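Local coordinates for HD domain protein (Enterococcus faecalis, PDB 4LRL) that probably hydrolyses deoxyribonucleoside triphosphates as an HD-domain phosphohydrolase whose activity is regulated allosterically by bound nucleotides, at residues Tyr443-Gln451 with Tyr464-His472; Ser338-Arg346 with Gly379-Ala387. All coordinates share one frame; numbering follows the deposited sequence.

Contact 1 of 2, residues Tyr443-Gln451 with Tyr464-His472. With DGT (2'-deoxyguanosine-5'-triphosphate), chain R.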
loop_
_atom_site.group_PDB
_atom_site.type_symbol
_atom_site.label_atom_id
_atom_site.label_comp_id
_atom_site.label_asym_id
_atom_site.label_seq_id
_atom_site.Cartn_x
_atom_site.Cartn_y
_atom_site.Cartn_z
ATOM N N TYR C 443 -30.950 -19.861 7.704
ATOM C CA TYR C 443 -31.243 -18.554 7.158
ATOM C C TYR C 443 -32.716 -18.257 7.320
ATOM O O TYR C 443 -33.540 -19.145 7.184
ATOM C CB TYR C 443 -30.814 -18.477 5.687
ATOM C CG TYR C 443 -29.337 -18.215 5.511
ATOM C CD1 TYR C 443 -28.419 -19.264 5.422
ATOM C CD2 TYR C 443 -28.857 -16.912 5.450
ATOM C CE1 TYR C 443 -27.037 -19.008 5.264
ATOM C CE2 TYR C 443 -27.496 -16.646 5.305
ATOM C CZ TYR C 443 -26.594 -17.695 5.215
ATOM O OH TYR C 443 -25.255 -17.396 5.071
ATOM N N PHE C 444 -33.040 -17.000 7.608
ATOM C CA PHE C 444 -34.431 -16.599 7.869
ATOM C C PHE C 444 -34.608 -15.118 7.574
ATOM O O PHE C 444 -33.615 -14.372 7.552
ATOM C CB PHE C 444 -34.818 -16.892 9.324
ATOM C CG PHE C 444 -33.831 -16.378 10.337
ATOM C CD1 PHE C 444 -33.920 -15.068 10.821
ATOM C CD2 PHE C 444 -32.810 -17.201 10.811
ATOM C CE1 PHE C 444 -33.004 -14.586 11.769
ATOM C CE2 PHE C 444 -31.888 -16.731 11.753
ATOM C CZ PHE C 444 -31.987 -15.420 12.232
ATOM N N PRO C 445 -35.865 -14.682 7.342
ATOM C CA PRO C 445 -36.070 -13.254 7.093
ATOM C C PRO C 445 -35.665 -12.435 8.302
ATOM O O PRO C 445 -35.972 -12.808 9.433
ATOM C CB PRO C 445 -37.578 -13.145 6.841
ATOM C CG PRO C 445 -37.979 -14.524 6.409
ATOM C CD PRO C 445 -37.133 -15.429 7.244
ATOM N N LYS C 446 -34.948 -11.349 8.043
ATOM C CA LYS C 446 -34.585 -10.375 9.066
ATOM C C LYS C 446 -35.802 -9.927 9.885
ATOM O O LYS C 446 -35.713 -9.790 11.111
ATOM C CB LYS C 446 -33.899 -9.157 8.428
ATOM C CG LYS C 446 -33.296 -8.189 9.440
ATOM C CD LYS C 446 -32.510 -7.043 8.789
ATOM C CE LYS C 446 -32.218 -5.951 9.821
ATOM N NZ LYS C 446 -31.081 -5.053 9.451
ATOM N N GLU C 447 -36.933 -9.718 9.213
ATOM C CA GLU C 447 -38.130 -9.208 9.893
ATOM C C GLU C 447 -38.660 -10.115 11.011
ATOM O O GLU C 447 -39.500 -9.691 11.806
ATOM C CB GLU C 447 -39.241 -8.748 8.920
ATOM C CG GLU C 447 -39.467 -9.574 7.663
ATOM C CD GLU C 447 -38.505 -9.230 6.529
ATOM O OE1 GLU C 447 -38.927 -8.545 5.571
ATOM O OE2 GLU C 447 -37.333 -9.652 6.594
ATOM N N MET C 448 -38.136 -11.340 11.092
ATOM C CA MET C 448 -38.454 -12.249 12.193
ATOM C C MET C 448 -37.903 -11.741 13.521
ATOM O O MET C 448 -38.444 -12.060 14.580
ATOM C CB MET C 448 -37.909 -13.658 11.934
ATOM C CG MET C 448 -38.609 -14.444 10.826
ATOM S SD MET C 448 -40.403 -14.602 10.988
ATOM C CE MET C 448 -40.559 -15.522 12.517
ATOM N N LEU C 449 -36.827 -10.956 13.455
ATOM C CA LEU C 449 -36.135 -10.474 14.647
ATOM C C LEU C 449 -36.571 -9.088 15.123
ATOM O O LEU C 449 -36.875 -8.914 16.301
ATOM C CB LEU C 449 -34.617 -10.508 14.442
ATOM C CG LEU C 449 -33.949 -11.884 14.379
ATOM C CD1 LEU C 449 -32.460 -11.723 14.102
ATOM C CD2 LEU C 449 -34.170 -12.692 15.656
ATOM N N ASP C 450 -36.599 -8.112 14.219
ATOM C CA ASP C 450 -36.867 -6.716 14.593
ATOM C C ASP C 450 -38.342 -6.329 14.475
ATOM O O ASP C 450 -39.065 -6.879 13.641
ATOM C CB ASP C 450 -35.978 -5.745 13.789
ATOM C CG ASP C 450 -36.013 -6.013 12.283
ATOM O OD1 ASP C 450 -35.100 -6.710 11.784
ATOM O OD2 ASP C 450 -36.950 -5.535 11.604
ATOM N N GLN C 451 -38.779 -5.381 15.304
ATOM C CA GLN C 451 -40.181 -4.939 15.302
ATOM C C GLN C 451 -40.397 -3.465 14.923
ATOM O O GLN C 451 -41.118 -2.738 15.611
ATOM C CB GLN C 451 -40.866 -5.277 16.636
ATOM C CG GLN C 451 -41.259 -6.746 16.763
ATOM C CD GLN C 451 -42.008 -7.263 15.541
ATOM O OE1 GLN C 451 -41.474 -8.064 14.767
ATOM N NE2 GLN C 451 -43.241 -6.793 15.351
ATOM N N TYR C 464 -43.042 -13.454 16.936
ATOM C CA TYR C 464 -41.745 -12.781 16.772
ATOM C C TYR C 464 -40.882 -12.899 18.033
ATOM O O TYR C 464 -39.677 -13.146 17.939
ATOM C CB TYR C 464 -41.924 -11.308 16.374
ATOM C CG TYR C 464 -42.499 -11.090 14.985
ATOM C CD1 TYR C 464 -41.843 -11.572 13.851
ATOM C CD2 TYR C 464 -43.693 -10.386 14.806
ATOM C CE1 TYR C 464 -42.363 -11.376 12.581
ATOM C CE2 TYR C 464 -44.219 -10.178 13.534
ATOM C CZ TYR C 464 -43.549 -10.677 12.431
ATOM O OH TYR C 464 -44.057 -10.477 11.170
ATOM N N ARG C 465 -41.510 -12.730 19.200
ATOM C CA ARG C 465 -40.802 -12.887 20.464
ATOM C C ARG C 465 -40.407 -14.348 20.702
ATOM O O ARG C 465 -39.288 -14.621 21.134
ATOM C CB ARG C 465 -41.609 -12.312 21.634
ATOM C CG ARG C 465 -41.667 -10.781 21.641
ATOM C CD ARG C 465 -42.310 -10.235 22.910
ATOM N NE ARG C 465 -43.681 -10.705 23.088
ATOM C CZ ARG C 465 -44.759 -10.057 22.655
ATOM N NH1 ARG C 465 -44.630 -8.903 22.012
ATOM N NH2 ARG C 465 -45.969 -10.562 22.865
ATOM N N GLU C 466 -41.304 -15.276 20.391
ATOM C CA GLU C 466 -41.016 -16.700 20.524
ATOM C C GLU C 466 -39.825 -17.073 19.644
ATOM O O GLU C 466 -38.848 -17.645 20.124
ATOM C CB GLU C 466 -42.253 -17.542 20.185
ATOM C CG GLU C 466 -42.018 -19.059 20.156
ATOM C CD GLU C 466 -41.786 -19.682 21.526
ATOM O OE1 GLU C 466 -41.626 -18.946 22.525
ATOM O OE2 GLU C 466 -41.758 -20.924 21.603
ATOM N N PHE C 467 -39.900 -16.707 18.368
ATOM C CA PHE C 467 -38.794 -16.906 17.442
ATOM C C PHE C 467 -37.469 -16.318 17.950
ATOM O O PHE C 467 -36.437 -17.008 17.935
ATOM C CB PHE C 467 -39.127 -16.336 16.059
ATOM C CG PHE C 467 -38.032 -16.541 15.057
ATOM C CD1 PHE C 467 -38.057 -17.634 14.196
ATOM C CD2 PHE C 467 -36.951 -15.656 14.997
ATOM C CE1 PHE C 467 -37.028 -17.836 13.277
ATOM C CE2 PHE C 467 -35.923 -15.845 14.079
ATOM C CZ PHE C 467 -35.958 -16.934 13.216
ATOM N N SER C 468 -37.508 -15.061 18.400
ATOM C CA SER C 468 -36.317 -14.337 18.866
ATOM C C SER C 468 -35.589 -15.039 20.001
ATOM O O SER C 468 -34.363 -14.983 20.076
ATOM C CB SER C 468 -36.682 -12.916 19.318
ATOM O OG SER C 468 -37.274 -12.175 18.265
ATOM N N SER C 469 -36.347 -15.695 20.881
ATOM C CA SER C 469 -35.779 -16.381 22.047
ATOM C C SER C 469 -34.885 -17.574 21.667
ATOM O O SER C 469 -34.154 -18.096 22.516
ATOM C CB SER C 469 -36.887 -16.817 23.008
ATOM O OG SER C 469 -37.761 -17.746 22.388
ATOM N N TYR C 470 -34.934 -17.978 20.396
ATOM C CA TYR C 470 -34.089 -19.056 19.873
ATOM C C TYR C 470 -32.790 -18.570 19.207
ATOM O O TYR C 470 -31.939 -19.391 18.838
ATOM C CB TYR C 470 -34.879 -19.926 18.892
ATOM C CG TYR C 470 -35.862 -20.851 19.576
ATOM C CD1 TYR C 470 -37.190 -20.466 19.780
ATOM C CD2 TYR C 470 -35.457 -22.101 20.042
ATOM C CE1 TYR C 470 -38.091 -21.312 20.421
ATOM C CE2 TYR C 470 -36.346 -22.955 20.681
ATOM C CZ TYR C 470 -37.661 -22.556 20.865
ATOM O OH TYR C 470 -38.538 -23.401 21.501
ATOM N N ILE C 471 -32.645 -17.250 19.054
ATOM C CA ILE C 471 -31.468 -16.662 18.409
ATOM C C ILE C 471 -30.680 -15.838 19.415
ATOM O O ILE C 471 -31.147 -14.796 19.877
ATOM C CB ILE C 471 -31.831 -15.759 17.197
ATOM C CG1 ILE C 471 -32.765 -16.478 16.213
ATOM C CG2 ILE C 471 -30.556 -15.238 16.509
ATOM C CD1 ILE C 471 -32.231 -17.796 15.666
ATOM N N HIS C 472 -29.476 -16.307 19.728
ATOM C CA HIS C 472 -28.679 -15.735 20.797
ATOM C C HIS C 472 -27.189 -15.777 20.445
ATOM O O HIS C 472 -26.646 -16.841 20.124
ATOM C CB HIS C 472 -28.962 -16.498 22.097
ATOM C CG HIS C 472 -28.433 -15.832 23.327
ATOM N ND1 HIS C 472 -28.977 -14.672 23.838
ATOM C CD2 HIS C 472 -27.422 -16.173 24.162
ATOM C CE1 HIS C 472 -28.314 -14.317 24.925
ATOM N NE2 HIS C 472 -27.367 -15.212 25.145
HETATM P PG DGT R . -27.304 -4.938 10.519
HETATM O O1G DGT R . -25.998 -4.831 11.289
HETATM O O2G DGT R . -28.471 -5.424 11.367
HETATM O O3G DGT R . -27.613 -3.733 9.646
HETATM O O3B DGT R . -27.135 -6.129 9.439
HETATM P PB DGT R . -25.720 -6.759 9.042
HETATM O O1B DGT R . -25.626 -8.139 9.638
HETATM O O2B DGT R . -24.623 -5.754 9.288
HETATM O O3A DGT R . -25.883 -6.935 7.457
HETATM P PA DGT R . -25.844 -5.756 6.369
HETATM O O1A DGT R . -26.898 -6.094 5.353
HETATM O O2A DGT R . -25.830 -4.384 6.961
HETATM O "O5'" DGT R . -24.428 -6.005 5.638
HETATM C "C5'" DGT R . -23.206 -6.213 6.340
HETATM C "C4'" DGT R . -22.097 -5.357 5.733
HETATM O "O4'" DGT R . -22.114 -5.338 4.295
HETATM C "C3'" DGT R . -22.270 -3.895 6.119
HETATM O "O3'" DGT R . -21.864 -3.633 7.475
HETATM C "C2'" DGT R . -21.466 -3.169 5.048
HETATM C "C1'" DGT R . -21.507 -4.117 3.848
HETATM N N9 DGT R . -22.263 -3.545 2.708
HETATM C C8 DGT R . -21.797 -3.436 1.446
HETATM N N7 DGT R . -22.717 -2.880 0.611
HETATM C C5 DGT R . -23.809 -2.625 1.355
HETATM C C6 DGT R . -25.154 -2.025 1.126
HETATM O O6 DGT R . -25.535 -1.620 0.010
HETATM N N1 DGT R . -25.989 -1.939 2.152
HETATM C C2 DGT R . -25.667 -2.345 3.385
HETATM N N2 DGT R . -26.599 -2.198 4.347
HETATM N N3 DGT R . -24.465 -2.907 3.687
HETATM C C4 DGT R . -23.506 -3.063 2.729
#

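Contact 2 of 2, residues Ser338-Arg346 with Gly379-Ala387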
loop_
_atom_site.group_PDB
_atom_site.type_symbol
_atom_site.label_atom_id
_atom_site.label_comp_id
_atom_site.label_asym_id
_atom_site.label_seq_id
_atom_site.Cartn_x
_atom_site.Cartn_y
_atom_site.Cartn_z
ATOM N N SER C 338 -46.688 -13.921 -5.534
ATOM C CA SER C 338 -46.194 -13.193 -4.373
ATOM C C SER C 338 -44.721 -13.510 -4.079
ATOM O O SER C 338 -43.895 -12.608 -3.927
ATOM C CB SER C 338 -47.093 -13.491 -3.163
ATOM O OG SER C 338 -46.494 -13.077 -1.945
ATOM N N ILE C 339 -44.405 -14.798 -4.028
ATOM C CA ILE C 339 -43.074 -15.272 -3.691
ATOM C C ILE C 339 -42.019 -14.828 -4.709
ATOM O O ILE C 339 -40.956 -14.319 -4.324
ATOM C CB ILE C 339 -43.076 -16.814 -3.498
ATOM C CG1 ILE C 339 -43.860 -17.179 -2.229
ATOM C CG2 ILE C 339 -41.650 -17.384 -3.457
ATOM C CD1 ILE C 339 -44.231 -18.656 -2.119
ATOM N N LEU C 340 -42.311 -15.004 -5.997
ATOM C CA LEU C 340 -41.353 -14.642 -7.044
ATOM C C LEU C 340 -41.103 -13.131 -7.068
ATOM O O LEU C 340 -39.948 -12.688 -7.048
ATOM C CB LEU C 340 -41.801 -15.139 -8.430
ATOM C CG LEU C 340 -40.744 -14.958 -9.526
ATOM C CD1 LEU C 340 -39.732 -16.110 -9.521
ATOM C CD2 LEU C 340 -41.366 -14.796 -10.902
ATOM N N GLY C 341 -42.187 -12.355 -7.104
ATOM C CA GLY C 341 -42.112 -10.897 -7.106
ATOM C C GLY C 341 -41.246 -10.367 -5.978
ATOM O O GLY C 341 -40.372 -9.532 -6.199
ATOM N N ASP C 342 -41.481 -10.875 -4.771
ATOM C CA ASP C 342 -40.756 -10.450 -3.584
ATOM C C ASP C 342 -39.282 -10.866 -3.581
ATOM O O ASP C 342 -38.424 -10.084 -3.174
ATOM C CB ASP C 342 -41.445 -10.991 -2.334
ATOM C CG ASP C 342 -40.814 -10.477 -1.053
ATOM O OD1 ASP C 342 -40.869 -9.253 -0.800
ATOM O OD2 ASP C 342 -40.272 -11.303 -0.299
ATOM N N LEU C 343 -38.995 -12.095 -4.016
ATOM C CA LEU C 343 -37.609 -12.586 -4.080
ATOM C C LEU C 343 -36.808 -11.785 -5.106
ATOM O O LEU C 343 -35.658 -11.411 -4.866
ATOM C CB LEU C 343 -37.550 -14.086 -4.409
ATOM C CG LEU C 343 -38.076 -15.097 -3.383
ATOM C CD1 LEU C 343 -38.040 -16.533 -3.932
ATOM C CD2 LEU C 343 -37.317 -15.021 -2.063
ATOM N N ALA C 344 -37.435 -11.509 -6.244
ATOM C CA ALA C 344 -36.824 -10.666 -7.257
ATOM C C ALA C 344 -36.490 -9.294 -6.667
ATOM O O ALA C 344 -35.387 -8.790 -6.880
ATOM C CB ALA C 344 -37.729 -10.539 -8.463
ATOM N N LYS C 345 -37.430 -8.717 -5.914
ATOM C CA LYS C 345 -37.206 -7.431 -5.251
ATOM C C LYS C 345 -36.069 -7.545 -4.221
ATOM O O LYS C 345 -35.188 -6.676 -4.159
ATOM C CB LYS C 345 -38.494 -6.886 -4.612
ATOM C CG LYS C 345 -38.367 -5.442 -4.145
ATOM C CD LYS C 345 -39.722 -4.734 -4.016
ATOM C CE LYS C 345 -39.542 -3.197 -4.071
ATOM N NZ LYS C 345 -40.825 -2.403 -4.050
ATOM N N ARG C 346 -36.071 -8.631 -3.447
ATOM C CA ARG C 346 -35.047 -8.827 -2.411
ATOM C C ARG C 346 -33.637 -8.917 -2.974
ATOM O O ARG C 346 -32.696 -8.441 -2.343
ATOM C CB ARG C 346 -35.374 -10.022 -1.504
ATOM C CG ARG C 346 -36.629 -9.776 -0.670
ATOM C CD ARG C 346 -37.127 -11.017 0.069
ATOM N NE ARG C 346 -36.886 -10.883 1.500
ATOM C CZ ARG C 346 -37.817 -10.617 2.405
ATOM N NH1 ARG C 346 -39.086 -10.476 2.050
ATOM N NH2 ARG C 346 -37.479 -10.514 3.679
ATOM N N GLY C 379 -46.421 -15.724 7.703
ATOM C CA GLY C 379 -46.704 -15.566 6.275
ATOM C C GLY C 379 -45.550 -15.808 5.313
ATOM O O GLY C 379 -45.696 -15.596 4.102
ATOM N N PHE C 380 -44.403 -16.247 5.834
ATOM C CA PHE C 380 -43.261 -16.541 4.983
ATOM C C PHE C 380 -43.205 -18.030 4.676
ATOM O O PHE C 380 -42.966 -18.836 5.578
ATOM C CB PHE C 380 -41.949 -16.117 5.647
ATOM C CG PHE C 380 -41.765 -14.632 5.773
ATOM C CD1 PHE C 380 -41.893 -14.008 7.006
ATOM C CD2 PHE C 380 -41.417 -13.861 4.665
ATOM C CE1 PHE C 380 -41.698 -12.614 7.135
ATOM C CE2 PHE C 380 -41.221 -12.479 4.778
ATOM C CZ PHE C 380 -41.364 -11.853 6.012
ATOM N N ASN C 381 -43.420 -18.404 3.418
ATOM C CA ASN C 381 -43.258 -19.798 3.030
ATOM C C ASN C 381 -41.811 -20.251 3.323
ATOM O O ASN C 381 -40.863 -19.694 2.764
ATOM C CB ASN C 381 -43.637 -20.010 1.560
ATOM C CG ASN C 381 -43.681 -21.477 1.175
ATOM O OD1 ASN C 381 -42.846 -22.269 1.605
ATOM N ND2 ASN C 381 -44.654 -21.845 0.346
ATOM N N PRO C 382 -41.649 -21.255 4.211
ATOM C CA PRO C 382 -40.326 -21.694 4.691
ATOM C C PRO C 382 -39.429 -22.286 3.598
ATOM O O PRO C 382 -38.198 -22.240 3.709
ATOM C CB PRO C 382 -40.662 -22.775 5.728
ATOM C CG PRO C 382 -42.126 -22.597 6.042
ATOM C CD PRO C 382 -42.742 -22.048 4.805
ATOM N N LYS C 383 -40.036 -22.840 2.555
ATOM C CA LYS C 383 -39.260 -23.405 1.458
ATOM C C LYS C 383 -38.447 -22.343 0.701
ATOM O O LYS C 383 -37.415 -22.664 0.114
ATOM C CB LYS C 383 -40.145 -24.189 0.496
ATOM C CG LYS C 383 -40.770 -25.428 1.098
ATOM C CD LYS C 383 -40.842 -26.567 0.078
ATOM C CE LYS C 383 -41.728 -27.722 0.551
ATOM N NZ LYS C 383 -43.169 -27.372 0.461
ATOM N N TYR C 384 -38.909 -21.090 0.741
ATOM C CA TYR C 384 -38.292 -19.987 -0.000
ATOM C C TYR C 384 -37.683 -18.944 0.911
ATOM O O TYR C 384 -36.820 -18.167 0.489
ATOM C CB TYR C 384 -39.300 -19.328 -0.952
ATOM C CG TYR C 384 -39.945 -20.313 -1.903
ATOM C CD1 TYR C 384 -41.148 -20.933 -1.576
ATOM C CD2 TYR C 384 -39.333 -20.652 -3.114
ATOM C CE1 TYR C 384 -41.737 -21.850 -2.429
ATOM C CE2 TYR C 384 -39.918 -21.577 -3.980
ATOM C CZ TYR C 384 -41.120 -22.167 -3.624
ATOM O OH TYR C 384 -41.723 -23.065 -4.465
ATOM N N TYR C 385 -38.112 -18.931 2.164
ATOM C CA TYR C 385 -37.652 -17.900 3.082
ATOM C C TYR C 385 -36.694 -18.384 4.164
ATOM O O TYR C 385 -36.288 -17.596 5.015
ATOM C CB TYR C 385 -38.842 -17.118 3.651
ATOM C CG TYR C 385 -39.446 -16.235 2.594
ATOM C CD1 TYR C 385 -40.585 -16.638 1.892
ATOM C CD2 TYR C 385 -38.840 -15.021 2.248
ATOM C CE1 TYR C 385 -41.131 -15.835 0.899
ATOM C CE2 TYR C 385 -39.374 -14.209 1.250
ATOM C CZ TYR C 385 -40.521 -14.625 0.581
ATOM O OH TYR C 385 -41.053 -13.840 -0.410
ATOM N N THR C 386 -36.335 -19.670 4.118
ATOM C CA THR C 386 -35.334 -20.236 5.018
ATOM C C THR C 386 -34.395 -21.144 4.245
ATOM O O THR C 386 -34.713 -21.604 3.155
ATOM C CB THR C 386 -35.950 -21.073 6.193
ATOM O OG1 THR C 386 -36.458 -22.329 5.709
ATOM C CG2 THR C 386 -37.043 -20.316 6.921
ATOM N N ALA C 387 -33.235 -21.409 4.828
ATOM C CA ALA C 387 -32.302 -22.371 4.271
ATOM C C ALA C 387 -31.355 -22.874 5.340
ATOM O O ALA C 387 -31.241 -22.286 6.417
ATOM C CB ALA C 387 -31.499 -21.753 3.111
#

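Contact 1 of 2, residues Tyr443-Gln451 with Tyr464-His472
A T-shaped (edge-to-face) aromatic pair, Phe-444 with Phe-467, joins strand 441-444 to helix 461-468 beside a dGTP site that is probably allosteric. The edge of Phe-467 is directed at the face of Phe-444, the planes 68° apart, and its CZ comes within 3.6 Å of Phe-444 CG. One face of the Phe-467 ring is taken by Met-448: CB makes a CH-pi contact near the rim, 3.7 Å from Phe-467 CE2. Bends at chi2 and chi3 (-54° and -63°) fold the thioether back, so that Met-448 CE lies 3.7 Å from Phe-467 CG, while Met-448 SD also meets Tyr-464 CE1 at 4.1 Å. At the edge of Phe-467, Leu-449 CD2 bridges to Ile-471 CG1; Ile-471 and Phe-444 approach each other from opposite directions, CD1 of the isoleucine nearest CE2 of the ring. Ile-375 of helix 361-377 closes in on Phe-444, Met-448 and Phe-467. Farther along, Gln-451 OE1 lies over one face of Tyr-464, though this glutamine is poorly ordered. No hydrogen bond crosses the interface. From the short 3-10 segment that carries Met-448, extended Lys-446 sends NZ to dGTP O2G at 3.3 Å: an aromatic-methionine cluster behind a triphosphate-binding lysine of the nucleotide site.

Contact 2 of 2, residues Ser338-Arg346 with Gly379-Ala387
Phe-380 meets Arg-346 edge-on, its CE2 4.0 Å from Arg-346 NH1, with ring and guanidinium almost perpendicular. It follows Gly-379, whose positive phi belongs to the Schellman motif ending helix 361-377. Phe-380 CD2 lies over the centre of one face of the Tyr-385 ring. Next, Asn-381 has two roles: CB touches Ile-339 CD1, and OD1 accepts from Lys-383 N at 3.0 Å as the N-cap of helix 382-385. Tyr-384 then turns a ring face to Ile-339, whose CG2 makes a CH-pi contact 3.7 Å from Tyr-384 CG, while the phenol hydroxyl continues to Glu-288 and Arg-285 of helix 270-291. Tyr-385 is the knob, seated among Ile-339, Asp-342, Leu-343 and Arg-346 of helix 338-348. Its OH donates to Asp-342 OD2 at 2.7 Å, meeting the anti side 22° out of the carboxylate plane; Arg-346 NH1 forms a salt bridge with the same oxygen, on its syn lone pair, at 2.8 Å. Asp-342 CG is trans to its own backbone N (chi1 -175°), carrying the carboxylate towards the phenol. Two donors thus share one acceptor, and the arginine, though also paired with Glu-447 through NH2, would probably favour the ionised carboxylate. Tyr-385 CE2 also lies over a guanidinium face, 3.8 Å from Arg-346 NH1. The arrangement is knob-into-hole packing of a capped short helix against a longer one, with a Tyr-Asp-Arg network at its centre.

Following the chain from the N terminus, contact 2 comes first: helix 338-348 leads through strand 354-357 and helix 361-377 before the chain returns at 379-387, closing a loop of 32 residues. Contact 1 opens later and closes a shorter excursion of 12 residues, so the two are in series, neither nested nor crossed. They nonetheless touch. Tyr-443 N probably donates to Ala-387 O (2.8 Å), pairing strands 441-444 and 387-389 in the antiparallel sheet that strand 354-357 completes, and Glu-447 OE2 forms a salt bridge with Arg-346 NH2. Together they tie helices 338-348 and 461-468 to that sheet, whose strand 354-357 carries the dGTP-binding Lys-354.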